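Local coordinates for archeaosine synthase QueF-Like (Pyrobaculum calidifontis, PDB 5K0P), which converts the nitrile of preQ0-modified tRNA to the formamidine of archaeosine, using free ammonium, as the last step of archaeosine biosynthesis, at residues K74-T85 with E96-V104. Sequence-based numbering, arbitrary orientation.
Sequences KAAVNPPYVKVT and EVVAESGGV
Ser101 and Tyr81 meet near the open end of a β-hairpin, strands 81-90 and 93-102, the last two strands of the four-stranded antiparallel sheet in this tunnel-fold subunit. Val82 and Ser101 form a hydrogen-bonded pair, N to O both ways, with Ser101 N 2.8 Å from Val82 O; Val84 and Ala99 repeat the pattern. Ser101 stands on the helix-covered face, its OG anti to the backbone N (chi1 -180°), and there Ser101 OG accepts a hydrogen bond from Lys74 NZ at 3.2 Å. Lys74 reaches down from helix 62-77 with its chain bent at both outer torsions, CD also lying against Ser101 CB. With an alanine in place of Lys74, Ser101 OG is likely to lose this donor, and helix 62-77 its side-chain tie to strand 93-102 at this point.

Tyr81 belongs to the other face. Its ring lies beside the chain at Gly102 and Gly103, where the strand ends: Tyr81 CD1 is 3.4 Å from Gly103 CA, and the carbonyl carbon of Gly102 sits at the ring edge. The hydroxyl is held by Glu35 of strand 27-37. Farther along this face, Thr85 and Val98 lie side by side, Thr85 OG1 3.8 Å from Val98 CG2. At its other edge strand 93-102 pairs with a strand of a second subunit, carrying the sheet across the interface. Gly102 has positive phi, and a CB there would run into Pro80 O. Pro80 O instead accepts a hydrogen bond from Gly103 N at 3.1 Å, the donor coming in at 135° to the C=O and tilted 19° from the carbonyl plane.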
# COMPACT_ATOMS: atom_id res chain seq x y z
N LYS A 74 19.92 17.54 22.70
CA LYS A 74 21.11 18.33 22.56
C LYS A 74 21.91 18.29 23.82
O LYS A 74 23.16 18.26 23.77
CB LYS A 74 20.80 19.78 22.27
CG LYS A 74 20.52 20.07 20.82
CD LYS A 74 19.93 21.44 20.63
CE LYS A 74 20.90 22.58 20.96
NZ LYS A 74 21.86 22.62 19.82
N ALA A 75 21.23 18.30 24.97
CA ALA A 75 21.95 18.28 26.22
C ALA A 75 22.66 16.95 26.47
O ALA A 75 23.79 16.96 26.98
CB ALA A 75 21.05 18.66 27.41
N ALA A 76 22.03 15.82 26.12
CA ALA A 76 22.65 14.53 26.26
C ALA A 76 23.86 14.29 25.34
O ALA A 76 24.82 13.70 25.80
CB ALA A 76 21.63 13.43 26.04
N VAL A 77 23.83 14.70 24.06
CA VAL A 77 24.95 14.36 23.15
C VAL A 77 25.49 15.45 22.29
O VAL A 77 26.29 15.16 21.45
CB VAL A 77 24.62 13.14 22.23
CG1 VAL A 77 24.23 11.92 23.05
CG2 VAL A 77 23.48 13.45 21.28
N ASN A 78 25.07 16.69 22.50
CA ASN A 78 25.59 17.86 21.77
C ASN A 78 25.89 17.59 20.32
O ASN A 78 27.04 17.73 19.93
CB ASN A 78 26.85 18.39 22.49
CG ASN A 78 26.59 18.73 23.96
OD1 ASN A 78 26.83 17.90 24.90
ND2 ASN A 78 26.03 19.94 24.17
N PRO A 79 24.88 17.16 19.53
CA PRO A 79 25.13 16.81 18.14
C PRO A 79 25.10 18.05 17.31
O PRO A 79 24.41 18.96 17.68
CB PRO A 79 23.93 15.92 17.80
CG PRO A 79 22.87 16.44 18.63
CD PRO A 79 23.46 17.01 19.86
N PRO A 80 25.85 18.11 16.20
CA PRO A 80 25.80 19.31 15.34
C PRO A 80 24.51 19.50 14.56
O PRO A 80 24.33 20.57 13.96
CB PRO A 80 26.91 19.05 14.29
CG PRO A 80 27.10 17.58 14.29
CD PRO A 80 26.88 17.16 15.72
N TYR A 81 23.67 18.47 14.50
CA TYR A 81 22.38 18.54 13.84
C TYR A 81 21.45 17.62 14.60
O TYR A 81 21.80 16.48 14.91
CB TYR A 81 22.43 18.07 12.36
CG TYR A 81 21.07 17.88 11.71
CD1 TYR A 81 20.24 18.94 11.49
CD2 TYR A 81 20.62 16.62 11.33
CE1 TYR A 81 19.02 18.80 10.91
CE2 TYR A 81 19.37 16.44 10.75
CZ TYR A 81 18.57 17.53 10.56
OH TYR A 81 17.34 17.32 9.98
N VAL A 82 20.26 18.12 14.86
CA VAL A 82 19.12 17.37 15.46
C VAL A 82 17.84 17.92 14.93
O VAL A 82 17.67 19.17 14.85
CB VAL A 82 18.98 17.57 16.98
CG1 VAL A 82 18.00 16.57 17.64
CG2 VAL A 82 20.26 17.29 17.60
N LYS A 83 16.92 17.02 14.60
CA LYS A 83 15.59 17.36 14.26
C LYS A 83 14.64 16.41 14.95
O LYS A 83 14.86 15.20 14.96
CB LYS A 83 15.39 17.30 12.74
CG LYS A 83 14.01 17.70 12.31
CD LYS A 83 13.87 17.84 10.81
CE LYS A 83 13.74 16.45 10.16
NZ LYS A 83 13.38 16.49 8.70
N VAL A 84 13.56 17.00 15.49
CA VAL A 84 12.52 16.30 16.19
C VAL A 84 11.18 16.60 15.55
O VAL A 84 10.84 17.76 15.41
CB VAL A 84 12.42 16.78 17.64
CG1 VAL A 84 11.27 16.06 18.36
CG2 VAL A 84 13.74 16.57 18.37
N THR A 85 10.38 15.57 15.30
CA THR A 85 9.14 15.72 14.63
C THR A 85 8.13 14.95 15.43
O THR A 85 8.33 13.75 15.70
CB THR A 85 9.13 15.16 13.16
OG1 THR A 85 10.10 15.89 12.32
CG2 THR A 85 7.74 15.42 12.57
N GLU A 96 1.82 18.01 12.51
CA GLU A 96 3.24 17.69 12.64
C GLU A 96 3.96 18.92 13.02
O GLU A 96 3.82 19.98 12.41
CB GLU A 96 3.92 17.17 11.37
CG GLU A 96 3.19 15.98 10.76
CD GLU A 96 3.89 15.44 9.52
OE1 GLU A 96 5.04 15.89 9.18
OE2 GLU A 96 3.23 14.59 8.93
N VAL A 97 4.71 18.82 14.09
CA VAL A 97 5.49 19.90 14.59
C VAL A 97 6.91 19.50 14.54
O VAL A 97 7.28 18.49 15.11
CB VAL A 97 5.10 20.22 16.09
CG1 VAL A 97 6.00 21.34 16.52
CG2 VAL A 97 3.68 20.69 16.20
N VAL A 98 7.76 20.37 13.97
CA VAL A 98 9.17 20.05 13.80
C VAL A 98 9.97 21.09 14.62
O VAL A 98 9.69 22.33 14.55
CB VAL A 98 9.56 20.13 12.28
CG1 VAL A 98 11.02 19.86 12.06
CG2 VAL A 98 8.67 19.26 11.39
N ALA A 99 11.01 20.60 15.29
CA ALA A 99 12.04 21.48 15.83
C ALA A 99 13.37 21.00 15.32
O ALA A 99 13.59 19.81 15.17
CB ALA A 99 12.03 21.46 17.35
N GLU A 100 14.26 21.95 15.04
CA GLU A 100 15.54 21.68 14.39
C GLU A 100 16.60 22.43 15.08
O GLU A 100 16.36 23.50 15.64
CB GLU A 100 15.54 22.23 13.01
CG GLU A 100 14.72 21.43 12.06
CD GLU A 100 15.01 21.74 10.61
OE1 GLU A 100 16.11 21.45 10.18
OE2 GLU A 100 14.10 22.22 9.90
N SER A 101 17.80 21.95 14.97
CA SER A 101 18.96 22.76 15.33
C SER A 101 20.19 22.25 14.58
O SER A 101 20.48 21.05 14.67
CB SER A 101 19.21 22.65 16.81
OG SER A 101 20.32 23.44 17.14
N GLY A 102 20.88 23.18 13.89
CA GLY A 102 22.14 22.94 13.21
C GLY A 102 21.86 22.35 11.85
O GLY A 102 20.89 22.71 11.18
N GLY A 103 22.71 21.43 11.44
CA GLY A 103 22.64 20.89 10.11
C GLY A 103 24.01 20.60 9.62
O GLY A 103 24.94 20.65 10.37
N VAL A 104 24.11 20.28 8.35
CA VAL A 104 25.34 19.91 7.71
C VAL A 104 25.68 21.24 7.07
O VAL A 104 24.78 21.78 6.40
CB VAL A 104 25.00 18.87 6.62
CG1 VAL A 104 26.23 18.30 5.97
CG2 VAL A 104 24.16 17.76 7.21